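Local coordinates for antifreeze protein (Marinomonas primoryensis, PDB 5JUH) that forms the C-terminal RTX domain of a giant calcium-binding adhesin that attaches its Antarctic bacterium to diatoms and ice, and probably serves in type I secretion, at residues G156-G161 with S172-N177; N100-T103 with N107-T110; A131-K136 with V190-E195. All coordinates share one frame; numbering follows the deposited sequence.

In the fold
From the N terminus, the chain first winds through a calcium-rich parallel beta roll, where contact 2 folds the connection between strands 96-98 and 110-111 on itself and closes before the others begin. Contact 3 opens next, at 131-136 beyond helix 124-127, and ends only at 190-195, joining the loop ahead of helix 140-150 to the hairpin of strands 187-192 and 195-200. Contact 1 lies wholly within that span: 156-161 and 172-177 bracket strand 163-168, and the 172-177 calcium loop is set against the turn before strand 157-160. The three centres are about 16 to 19 Å apart and no two contacts touch; contacts 1 and 3 stand on opposite sides of the chain's centre.

Contact 1: G156-G161 with S172-N177; sequences GHVKVG and SNFDSN. With CA (calcium ion), chain B.
Gly156 and Phe174 bring the two backbones closest, with their CA atoms 6.4 Å apart, where the start of strand 157-160 passes an irregular loop. No hydrogen bond joins the segments; the contact is made by one aromatic ring that meets the glycine backbone with a face and a valine methyl with its edge. The Phe174 ring takes Gly156 over one face, with the glycine N above its centre and Gly156 CA 3.9 Å from the ring centroid, a CH-pi contact only 12° off the ring normal. With CG anti to its carbonyl carbon (chi1 -81°), Phe174 directs the ring at this turn. Glycine suits the spot because at its backbone angles, with phi 92°, a CB would be jammed against the carbonyl O of the residue before. Val158 meets the rim instead: its CG2 lies near the ring plane, 3.9 Å from Phe174 CE2.

The loop carrying the ring is shaped by polar neighbours. Asn173 forms an Asx turn, its OD1 accepting from Asp175 N at 3.0 Å. Calcium then fixes the following residues: Asp175 OD1 binds it at 2.2 Å and Asn177 OD1 at 2.4 Å, while Asn177 ND2 donates to a water that is also a ligand. Val179, Gly181 and Asp186 complete the site.

Phe174 also touches Asp155 and Val182. Gly156 sits in the turn between antiparallel strands 151-154 and 157-160, and Val158 packs on Val165 and Phe168 of strand 163-168, so the calcium loop is pinned to the end of this sheet.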
ATOM      1  N   GLY A 156       7.675   0.123  -8.057  1.00 13.41           N
ATOM      2  CA  GLY A 156       7.559   1.561  -7.667  1.00 13.68           C
ATOM      3  C   GLY A 156       6.204   2.183  -7.737  1.00 12.14           C
ATOM      4  O   GLY A 156       6.085   3.400  -7.508  1.00 12.77           O
ATOM      5  N   HIS A 157       5.202   1.337  -8.044  1.00 11.23           N
ATOM      6  CA  HIS A 157       3.853   1.841  -8.114  1.00  9.87           C
ATOM      7  C   HIS A 157       2.866   0.835  -7.501  1.00 11.10           C
ATOM      8  O   HIS A 157       2.976  -0.381  -7.687  1.00 11.82           O
ATOM      9  CB  HIS A 157       3.375   2.108  -9.561  1.00 13.21           C
ATOM     10  CG  HIS A 157       4.113   3.218 -10.217  1.00 15.61           C
ATOM     11  ND1 HIS A 157       3.617   4.505 -10.216  1.00 23.56           N
ATOM     12  CD2 HIS A 157       5.323   3.237 -10.774  1.00 22.47           C
ATOM     13  CE1 HIS A 157       4.526   5.285 -10.755  1.00 25.92           C
ATOM     14  NE2 HIS A 157       5.563   4.550 -11.075  1.00 27.11           N
ATOM     15  N   VAL A 158       1.807   1.420  -6.925  1.00 11.55           N
ATOM     16  CA  VAL A 158       0.648   0.623  -6.505  1.00  9.52           C
ATOM     17  C   VAL A 158      -0.575   1.432  -6.911  1.00 11.70           C
ATOM     18  O   VAL A 158      -0.707   2.623  -6.536  1.00 13.24           O
ATOM     19  CB  VAL A 158       0.667   0.392  -4.951  1.00 11.29           C
ATOM     20  CG1 VAL A 158      -0.557  -0.383  -4.495  1.00 12.26           C
ATOM     21  CG2 VAL A 158       1.932  -0.345  -4.529  1.00 12.32           C
ATOM     22  N   LYS A 159      -1.468   0.812  -7.648  1.00 11.55           N
ATOM     23  CA  LYS A 159      -2.606   1.505  -8.238  1.00 13.48           C
ATOM     24  C   LYS A 159      -3.877   0.771  -7.859  1.00 16.31           C
ATOM     25  O   LYS A 159      -3.883  -0.413  -7.845  1.00 15.02           O
ATOM     26  CB  LYS A 159      -2.471   1.618  -9.759  1.00 15.11           C
ATOM     27  CG  LYS A 159      -1.263   2.493 -10.157  1.00 16.39           C
ATOM     28  CD  LYS A 159      -1.224   2.509 -11.653  1.00 20.49           C
ATOM     29  CE  LYS A 159       0.067   3.056 -12.177  1.00 25.93           C
ATOM     30  NZ  LYS A 159       0.192   4.452 -12.260  1.00 38.66           N
ATOM     31  N   VAL A 160      -4.929   1.577  -7.651  1.00 15.89           N
ATOM     32  CA  VAL A 160      -6.325   1.060  -7.519  1.00 18.14           C
ATOM     33  C   VAL A 160      -7.194   1.782  -8.483  1.00 22.08           C
ATOM     34  O   VAL A 160      -7.106   2.954  -8.512  1.00 20.87           O
ATOM     35  CB  VAL A 160      -6.801   1.195  -6.033  1.00 18.91           C
ATOM     36  CG1 VAL A 160      -8.210   0.727  -5.932  1.00 20.51           C
ATOM     37  CG2 VAL A 160      -5.986   0.403  -5.026  1.00 19.53           C
ATOM     38  N   GLY A 161      -7.904   1.095  -9.390  1.00 26.62           N
ATOM     39  CA  GLY A 161      -8.653   1.828 -10.403  1.00 34.71           C
ATOM     40  C   GLY A 161      -7.865   2.659 -11.353  1.00 27.28           C
ATOM     41  O   GLY A 161      -8.299   3.748 -11.782  1.00 32.30           O
ATOM     42  N   SER A 172      12.527   3.887  -1.665  1.00 13.10           N
ATOM     43  CA  SER A 172      11.659   2.712  -1.702  1.00 12.30           C
ATOM     44  C   SER A 172      12.356   1.542  -2.394  1.00 13.53           C
ATOM     45  O   SER A 172      13.251   1.707  -3.241  1.00 14.00           O
ATOM     46  CB  SER A 172      10.353   3.104  -2.423  1.00 13.50           C
ATOM     47  OG  SER A 172       9.675   4.106  -1.691  1.00 13.39           O
ATOM     48  N   ASN A 173      11.855   0.363  -2.096  1.00 11.55           N
ATOM     49  CA  ASN A 173      12.460  -0.892  -2.615  1.00 12.50           C
ATOM     50  C   ASN A 173      11.357  -1.884  -2.747  1.00 11.87           C
ATOM     51  O   ASN A 173      10.867  -2.368  -1.675  1.00 14.96           O
ATOM     52  CB  ASN A 173      13.552  -1.385  -1.769  1.00 15.12           C
ATOM     53  CG  ASN A 173      14.302  -2.508  -2.398  1.00 16.74           C
ATOM     54  OD1 ASN A 173      13.885  -3.125  -3.336  1.00 15.94           O
ATOM     55  ND2 ASN A 173      15.494  -2.727  -1.923  1.00 26.26           N
ATOM     56  N   PHE A 174      10.931  -2.284  -3.938  1.00 11.46           N
ATOM     57  CA  PHE A 174       9.890  -3.253  -4.096  1.00 11.56           C
ATOM     58  C   PHE A 174      10.381  -4.724  -4.225  1.00 13.17           C
ATOM     59  O   PHE A 174       9.609  -5.604  -4.514  1.00 13.40           O
ATOM     60  CB  PHE A 174       9.001  -2.875  -5.285  1.00 12.87           C
ATOM     61  CG  PHE A 174       7.932  -1.810  -4.991  1.00 10.43           C
ATOM     62  CD1 PHE A 174       8.212  -0.681  -4.322  1.00 15.29           C
ATOM     63  CD2 PHE A 174       6.708  -1.997  -5.366  1.00 11.27           C
ATOM     64  CE1 PHE A 174       7.260   0.255  -4.036  1.00 13.67           C
ATOM     65  CE2 PHE A 174       5.721  -1.030  -5.154  1.00 13.69           C
ATOM     66  CZ  PHE A 174       6.014   0.073  -4.466  1.00 12.72           C
ATOM     67  N   ASP A 175      11.611  -4.985  -3.873  1.00 12.87           N
ATOM     68  CA  ASP A 175      12.183  -6.338  -3.846  1.00 14.16           C
ATOM     69  C   ASP A 175      11.869  -6.979  -2.510  1.00 15.16           C
ATOM     70  O   ASP A 175      12.610  -6.841  -1.528  1.00 20.70           O
ATOM     71  CB  ASP A 175      13.653  -6.226  -4.037  1.00 14.56           C
ATOM     72  CG  ASP A 175      14.383  -7.679  -4.066  1.00 15.70           C
ATOM     73  OD1 ASP A 175      13.705  -8.755  -4.254  1.00 18.85           O
ATOM     74  OD2 ASP A 175      15.630  -7.603  -3.848  1.00 22.18           O
ATOM     75  N   SER A 176      10.755  -7.695  -2.460  1.00 13.76           N
ATOM     76  CA  SER A 176      10.300  -8.290  -1.157  1.00 15.76           C
ATOM     77  C   SER A 176      11.091  -9.500  -0.751  1.00 16.20           C
ATOM     78  O   SER A 176      11.230  -9.782   0.408  1.00 17.73           O
ATOM     79  CB  SER A 176       8.837  -8.597  -1.204  1.00 14.85           C
ATOM     80  OG  SER A 176       8.488  -9.548  -2.219  1.00 14.44           O
ATOM     81  N   ASN A 177      11.575 -10.229  -1.738  1.00 16.86           N
ATOM     82  CA  ASN A 177      12.216 -11.551  -1.512  1.00 18.86           C
ATOM     83  C   ASN A 177      13.707 -11.514  -1.453  1.00 19.49           C
ATOM     84  O   ASN A 177      14.339 -12.511  -1.136  1.00 23.27           O
ATOM     85  CB  ASN A 177      11.613 -12.646  -2.404  1.00 17.99           C
ATOM     86  CG  ASN A 177      11.956 -12.472  -3.853  1.00 17.57           C
ATOM     87  OD1 ASN A 177      12.787 -11.658  -4.195  1.00 18.53           O
ATOM     88  ND2 ASN A 177      11.353 -13.215  -4.679  1.00 21.12           N
TER
HETATM   89 CA    CA B 201      12.884  -9.934  -5.868  1.00 14.62          CA
HETATM   90  O   HOH W   1      11.990 -11.589  -7.433  1.00 19.00           O

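Contact 2: N100-T103 with N107-T110; sequences NDTT and NIDT. With CA (calcium ion), chain C; CA (calcium ion), chain E.
The side chains of Thr102 and Ile108 cross at about a right angle, the threonine OG1 lying 3.6 Å from Ile108 CG2. Thr102 holds OG1 between its backbone N and carbonyl carbon (chi1 64°), which leaves CG2 to lean on Asn107, 4.1 Å from Asn107 CB. The branched side chain thus does two jobs: the methyl packs, while the hydroxyl hydrogen-bonds to Asp104 O and accepts from a calcium-bound water. That calcium is held by Asp101 OD1 and Thr102 O, both at 2.3 Å, with five waters completing its shell.

At the other end, Asn100 ND2 approaches Asp109 OD2 at 3.4 Å, amide and carboxylate planes turned 40° apart. A water couples the segments here: it donates to Asn100 OD1 and, at 2.7 Å, to Asn107 O, and is itself a ligand of a second calcium. Asp109 sets CG anti to its carbonyl carbon (chi1 -63°), putting OD1 on this ion at 2.4 Å and OD2 toward Asn100; its carboxylate suits a site shared with Asp82, Leu84 and Asp86.

Both segments belong to the loop that crosses from strand 96-98 of one sheet to strand 110-111 of the other. Ile108 packs on Asp164 and Asn167 of strand 163-168, while Asn100 and Asp101 abut helix 124-127.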
ATOM      1  N   ASN A 100      -5.307   7.381   2.355  1.00 13.30           N
ATOM      2  CA  ASN A 100      -6.623   7.951   2.064  1.00 12.03           C
ATOM      3  C   ASN A 100      -6.858   7.996   0.592  1.00 13.40           C
ATOM      4  O   ASN A 100      -5.978   8.329  -0.221  1.00 16.16           O
ATOM      5  CB  ASN A 100      -6.750   9.326   2.755  1.00 16.24           C
ATOM      6  CG  ASN A 100      -5.743  10.323   2.275  1.00 16.87           C
ATOM      7  OD1 ASN A 100      -6.131  11.513   1.832  1.00 27.70           O
ATOM      8  ND2 ASN A 100      -4.484   9.944   2.338  1.00 15.90           N
ATOM      9  N   ASP A 101      -8.107   7.830   0.222  1.00 14.12           N
ATOM     10  CA  ASP A 101      -8.492   7.972  -1.178  1.00 16.62           C
ATOM     11  C   ASP A 101      -8.856   9.458  -1.416  1.00 16.32           C
ATOM     12  O   ASP A 101      -9.747   9.965  -0.874  1.00 28.16           O
ATOM     13  CB  ASP A 101      -9.764   7.138  -1.332  1.00 22.29           C
ATOM     14  CG  ASP A 101     -10.192   6.960  -2.718  1.00 22.90           C
ATOM     15  OD1 ASP A 101      -9.535   7.459  -3.667  1.00 22.03           O
ATOM     16  OD2 ASP A 101     -11.370   6.354  -2.916  1.00 28.80           O
ATOM     17  N   THR A 102      -8.250  10.085  -2.328  1.00 14.56           N
ATOM     18  CA  THR A 102      -8.528  11.459  -2.746  1.00 13.96           C
ATOM     19  C   THR A 102      -9.195  11.389  -4.120  1.00 16.16           C
ATOM     20  O   THR A 102      -9.061  10.433  -4.807  1.00 17.04           O
ATOM     21  CB  THR A 102      -7.269  12.365  -2.834  1.00 15.89           C
ATOM     22  OG1 THR A 102      -6.441  11.820  -3.866  1.00 17.69           O
ATOM     23  CG2 THR A 102      -6.524  12.461  -1.519  1.00 16.23           C
ATOM     24  N   THR A 103      -9.926  12.446  -4.504  1.00 13.59           N
ATOM     25  CA  THR A 103     -10.384  12.538  -5.863  1.00 13.87           C
ATOM     26  C   THR A 103      -9.400  13.236  -6.754  1.00 15.68           C
ATOM     27  O   THR A 103      -9.355  12.940  -7.930  1.00 19.41           O
ATOM     28  CB  THR A 103     -11.779  13.196  -5.992  1.00 15.11           C
ATOM     29  OG1 THR A 103     -11.738  14.595  -5.745  1.00 13.56           O
ATOM     30  CG2 THR A 103     -12.829  12.547  -5.028  1.00 15.91           C
ATOM     31  N   ASN A 107      -3.195  15.309  -4.789  1.00 14.56           N
ATOM     32  CA  ASN A 107      -3.208  15.474  -3.379  1.00 13.54           C
ATOM     33  C   ASN A 107      -2.765  14.241  -2.629  1.00 13.17           C
ATOM     34  O   ASN A 107      -2.810  14.197  -1.438  1.00 13.78           O
ATOM     35  CB  ASN A 107      -4.621  15.842  -2.889  1.00 13.83           C
ATOM     36  CG  ASN A 107      -5.064  17.201  -3.302  1.00 14.04           C
ATOM     37  OD1 ASN A 107      -4.247  18.103  -3.572  1.00 15.91           O
ATOM     38  ND2 ASN A 107      -6.359  17.394  -3.308  1.00 14.15           N
ATOM     39  N   ILE A 108      -2.293  13.238  -3.368  1.00 12.26           N
ATOM     40  CA  ILE A 108      -1.897  11.989  -2.702  1.00 12.94           C
ATOM     41  C   ILE A 108      -0.552  12.134  -1.992  1.00 11.82           C
ATOM     42  O   ILE A 108       0.272  12.949  -2.331  1.00 13.70           O
ATOM     43  CB  ILE A 108      -1.814  10.770  -3.672  1.00 12.37           C
ATOM     44  CG1 ILE A 108      -0.688  10.875  -4.645  1.00 12.04           C
ATOM     45  CG2 ILE A 108      -3.125  10.561  -4.383  1.00 12.66           C
ATOM     46  CD1 ILE A 108      -0.582   9.761  -5.639  1.00 15.89           C
ATOM     47  N   ASP A 109      -0.393  11.302  -0.948  1.00 11.65           N
ATOM     48  CA  ASP A 109       0.828  11.311  -0.138  1.00 11.70           C
ATOM     49  C   ASP A 109       2.063  10.717  -0.852  1.00 10.81           C
ATOM     50  O   ASP A 109       1.939   9.931  -1.762  1.00 13.11           O
ATOM     51  CB  ASP A 109       0.600  10.598   1.158  1.00 12.66           C
ATOM     52  CG  ASP A 109      -0.478  11.300   2.010  1.00 14.31           C
ATOM     53  OD1 ASP A 109      -0.651  12.605   1.972  1.00 15.45           O
ATOM     54  OD2 ASP A 109      -1.149  10.481   2.771  1.00 17.12           O
ATOM     55  N   THR A 110       3.238  11.123  -0.344  1.00 10.52           N
ATOM     56  CA  THR A 110       4.520  10.513  -0.709  1.00 11.87           C
ATOM     57  C   THR A 110       4.933   9.603   0.431  1.00 11.19           C
ATOM     58  O   THR A 110       4.908   9.998   1.619  1.00 12.64           O
ATOM     59  CB  THR A 110       5.527  11.568  -0.959  1.00 14.22           C
ATOM     60  OG1 THR A 110       5.156  12.363  -2.071  1.00 14.99           O
ATOM     61  CG2 THR A 110       6.917  10.963  -1.173  1.00 15.86           C
TER
HETATM   62 CA    CA C 202      -9.070   8.378  -5.754  0.50 15.55          CA
HETATM   63 CA    CA E 204      -2.472  13.748   2.949  1.00 12.72          CA
HETATM   64  O   HOH W   2      -3.431  12.856   0.869  1.00 15.24           O
HETATM   65  O   HOH W   3      -6.845   9.107  -5.470  1.00 32.81           O
HETATM   66  O   HOH W   4      -7.137   6.946  -5.682  1.00 24.64           O
HETATM   67  O   HOH W   5     -11.438   8.770  -5.888  1.00 22.33           O
HETATM   68  O   HOH W   6      -9.627   6.711  -7.176  1.00 32.82           O
HETATM   69  O   HOH W   7      -8.986   9.447  -7.669  1.00 36.78           O

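Contact 3: A131-K136 with V190-E195; sequences AGSPGK and VIYNNE. With CA (calcium ion), chain F.
Tyr192 donates its hydroxyl to the carbonyl of Pro134, OH to O 2.8 Å, and this is the direct hydrogen bond across the contact. The donor lies in the carbonyl plane on a lone pair, at a C=O...donor angle of 139°, and Pro134 O in turn sits at the edge of the tyrosine ring. Apolar atoms flank the bond: Pro134 CD comes within 3.6 Å of Tyr192 OH and Ser133 CB within 3.7 Å of the same oxygen. A long, flat side chain ending in a donor suits the task; CG anti to the backbone N (chi1 179°) carries the hydroxyl across to the loop.

Further out, water reinforces the bridge. Asn193 ND2 donates to one water at 3.1 Å, which itself donates to Pro134 O, giving that carbonyl two partners; a second water links the same amide to Gly135 O, weakly at its far end. Asn193 and Asn194 are central in a type I' turn from Tyr192 to Glu195, where asparagine readily accepts left-handed backbone angles. Lys136 O binds a calcium at 2.3 Å, together with four waters.

The small Ser133 turns OG to Thr128 O, and Asn193 N bonds to Thr124 OG1. The Pro134 ring offers an apolar surface to Tyr192 and to Val143 and Phe146 of helix 140-150; Tyr192 also packs on Val143, so the loop between helices 124-127 and 140-150 is fastened to the hairpin of strands 187-192 and 195-200.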
ATOM      1  N   ALA A 131     -17.687  -0.721  -6.048  1.00 27.78           N
ATOM      2  CA  ALA A 131     -18.928  -1.438  -6.055  1.00 30.53           C
ATOM      3  C   ALA A 131     -18.636  -2.948  -5.861  1.00 32.13           C
ATOM      4  O   ALA A 131     -17.720  -3.510  -6.466  1.00 33.54           O
ATOM      5  CB  ALA A 131     -19.684  -1.204  -7.389  1.00 36.06           C
ATOM      6  N   GLY A 132     -19.368  -3.569  -4.935  1.00 37.47           N
ATOM      7  CA  GLY A 132     -19.161  -4.984  -4.648  1.00 34.41           C
ATOM      8  C   GLY A 132     -17.924  -5.298  -3.757  1.00 30.72           C
ATOM      9  O   GLY A 132     -17.514  -6.477  -3.595  1.00 35.86           O
ATOM     10  N   SER A 133     -17.265  -4.295  -3.156  1.00 24.39           N
ATOM     11  CA  SER A 133     -16.154  -4.616  -2.297  1.00 20.06           C
ATOM     12  C   SER A 133     -16.580  -5.552  -1.155  1.00 19.38           C
ATOM     13  O   SER A 133     -17.725  -5.517  -0.676  1.00 20.99           O
ATOM     14  CB  SER A 133     -15.644  -3.359  -1.744  1.00 19.41           C
ATOM     15  OG  SER A 133     -16.523  -2.704  -0.892  1.00 22.93           O
ATOM     16  N   PRO A 134     -15.624  -6.389  -0.650  1.00 17.11           N
ATOM     17  CA  PRO A 134     -15.998  -7.394   0.365  1.00 15.98           C
ATOM     18  C   PRO A 134     -16.416  -6.702   1.664  1.00 16.69           C
ATOM     19  O   PRO A 134     -15.788  -5.791   2.133  1.00 17.51           O
ATOM     20  CB  PRO A 134     -14.717  -8.171   0.557  1.00 17.22           C
ATOM     21  CG  PRO A 134     -13.896  -7.909  -0.596  1.00 18.55           C
ATOM     22  CD  PRO A 134     -14.248  -6.603  -1.101  1.00 18.25           C
ATOM     23  N   GLY A 135     -17.516  -7.167   2.155  1.00 17.12           N
ATOM     24  CA  GLY A 135     -18.120  -6.715   3.366  1.00 19.79           C
ATOM     25  C   GLY A 135     -17.711  -7.446   4.602  1.00 17.56           C
ATOM     26  O   GLY A 135     -16.754  -8.223   4.648  1.00 15.05           O
ATOM     27  N   LYS A 136     -18.472  -7.195   5.654  1.00 15.87           N
ATOM     28  CA  LYS A 136     -18.205  -7.774   6.972  1.00 17.85           C
ATOM     29  C   LYS A 136     -18.197  -9.323   7.015  1.00 16.30           C
ATOM     30  O   LYS A 136     -17.638  -9.871   7.942  1.00 16.87           O
ATOM     31  CB  LYS A 136     -19.124  -7.164   8.073  1.00 22.25           C
ATOM     32  CG  LYS A 136     -20.558  -7.577   7.830  1.00 24.23           C
ATOM     33  CD  LYS A 136     -21.501  -7.144   8.935  1.00 23.38           C
ATOM     34  CE  LYS A 136     -21.426  -5.652   9.164  1.00 21.90           C
ATOM     35  NZ  LYS A 136     -22.476  -5.181  10.128  1.00 22.59           N
ATOM     36  N   VAL A 190      -0.649  -5.839   1.768  1.00 10.72           N
ATOM     37  CA  VAL A 190      -1.776  -4.945   1.655  1.00  9.70           C
ATOM     38  C   VAL A 190      -2.747  -5.317   2.761  1.00 10.34           C
ATOM     39  O   VAL A 190      -3.068  -6.520   2.947  1.00 11.57           O
ATOM     40  CB  VAL A 190      -2.478  -5.091   0.318  1.00 12.47           C
ATOM     41  CG1 VAL A 190      -3.769  -4.343   0.274  1.00 14.10           C
ATOM     42  CG2 VAL A 190      -1.551  -4.753  -0.802  1.00 14.91           C
ATOM     43  N   ILE A 191      -3.160  -4.300   3.520  1.00 11.14           N
ATOM     44  CA  ILE A 191      -4.134  -4.457   4.615  1.00 11.26           C
ATOM     45  C   ILE A 191      -5.519  -3.957   4.127  1.00 11.28           C
ATOM     46  O   ILE A 191      -5.637  -2.923   3.512  1.00 12.63           O
ATOM     47  CB  ILE A 191      -3.686  -3.717   5.859  1.00 11.32           C
ATOM     48  CG1 ILE A 191      -2.399  -4.431   6.410  1.00 13.18           C
ATOM     49  CG2 ILE A 191      -4.762  -3.744   6.911  1.00 12.86           C
ATOM     50  CD1 ILE A 191      -1.613  -3.539   7.298  1.00 16.86           C
ATOM     51  N   TYR A 192      -6.520  -4.802   4.330  1.00 10.62           N
ATOM     52  CA  TYR A 192      -7.896  -4.462   4.045  1.00 10.66           C
ATOM     53  C   TYR A 192      -8.710  -4.936   5.276  1.00 12.10           C
ATOM     54  O   TYR A 192      -8.658  -6.087   5.680  1.00 12.33           O
ATOM     55  CB  TYR A 192      -8.387  -5.196   2.812  1.00 12.37           C
ATOM     56  CG  TYR A 192      -9.839  -4.922   2.429  1.00 13.05           C
ATOM     57  CD1 TYR A 192     -10.162  -3.777   1.812  1.00 14.19           C
ATOM     58  CD2 TYR A 192     -10.894  -5.767   2.758  1.00 14.92           C
ATOM     59  CE1 TYR A 192     -11.468  -3.489   1.483  1.00 14.10           C
ATOM     60  CE2 TYR A 192     -12.146  -5.475   2.427  1.00 16.67           C
ATOM     61  CZ  TYR A 192     -12.432  -4.328   1.794  1.00 15.77           C
ATOM     62  OH  TYR A 192     -13.776  -4.028   1.376  1.00 17.77           O
ATOM     63  N   ASN A 193      -9.383  -3.964   5.899  1.00 13.34           N
ATOM     64  CA  ASN A 193     -10.171  -4.290   7.127  1.00 14.15           C
ATOM     65  C   ASN A 193      -9.338  -5.042   8.186  1.00 13.28           C
ATOM     66  O   ASN A 193      -9.788  -6.002   8.753  1.00 15.64           O
ATOM     67  CB  ASN A 193     -11.422  -5.043   6.733  1.00 16.43           C
ATOM     68  CG  ASN A 193     -12.462  -4.177   6.087  1.00 19.47           C
ATOM     69  OD1 ASN A 193     -12.514  -2.984   6.241  1.00 21.41           O
ATOM     70  ND2 ASN A 193     -13.420  -4.846   5.483  1.00 24.52           N
ATOM     71  N   ASN A 194      -8.148  -4.491   8.508  1.00 14.42           N
ATOM     72  CA  ASN A 194      -7.310  -4.999   9.554  1.00 15.87           C
ATOM     73  C   ASN A 194      -6.787  -6.397   9.413  1.00 14.59           C
ATOM     74  O   ASN A 194      -6.338  -6.987  10.363  1.00 18.63           O
ATOM     75  CB  ASN A 194      -7.914  -4.810  10.961  1.00 20.48           C
ATOM     76  CG  ASN A 194      -8.439  -3.425  11.137  1.00 26.78           C
ATOM     77  OD1 ASN A 194      -9.618  -3.208  11.283  1.00 42.48           O
ATOM     78  ND2 ASN A 194      -7.585  -2.513  11.121  1.00 27.04           N
ATOM     79  N   GLU A 195      -6.763  -6.913   8.218  1.00 11.46           N
ATOM     80  CA  GLU A 195      -6.152  -8.218   7.926  1.00 12.22           C
ATOM     81  C   GLU A 195      -5.221  -8.001   6.693  1.00 13.17           C
ATOM     82  O   GLU A 195      -5.441  -7.146   5.875  1.00 13.52           O
ATOM     83  CB  GLU A 195      -7.235  -9.262   7.626  1.00 15.51           C
ATOM     84  CG  GLU A 195      -7.884  -9.660   9.029  1.00 20.82           C
ATOM     85  CD  GLU A 195      -8.971 -10.678   9.086  1.00 27.62           C
ATOM     86  OE1 GLU A 195      -9.242 -11.430  10.170  1.00 25.78           O
ATOM     87  OE2 GLU A 195      -9.633 -10.595   8.022  1.00 27.69           O
TER
HETATM   88 CA    CA F 205     -16.947 -10.482  10.055  1.00 18.66          CA
HETATM   89  O   HOH W   8     -15.863  -3.351   4.319  1.00 36.40           O
HETATM   90  O   HOH W   9     -13.332  -7.737   4.944  1.00 48.62           O
HETATM   91  O   HOH W  10     -17.530 -12.789   9.707  1.00 16.12           O
HETATM   92  O   HOH W  11     -16.686  -8.247  10.595  1.00 26.59           O
HETATM   93  O   HOH W  12     -17.428 -11.118  12.390  1.00 22.74           O
HETATM   94  O   HOH W  13     -19.368 -10.362  10.246  1.00 19.38           O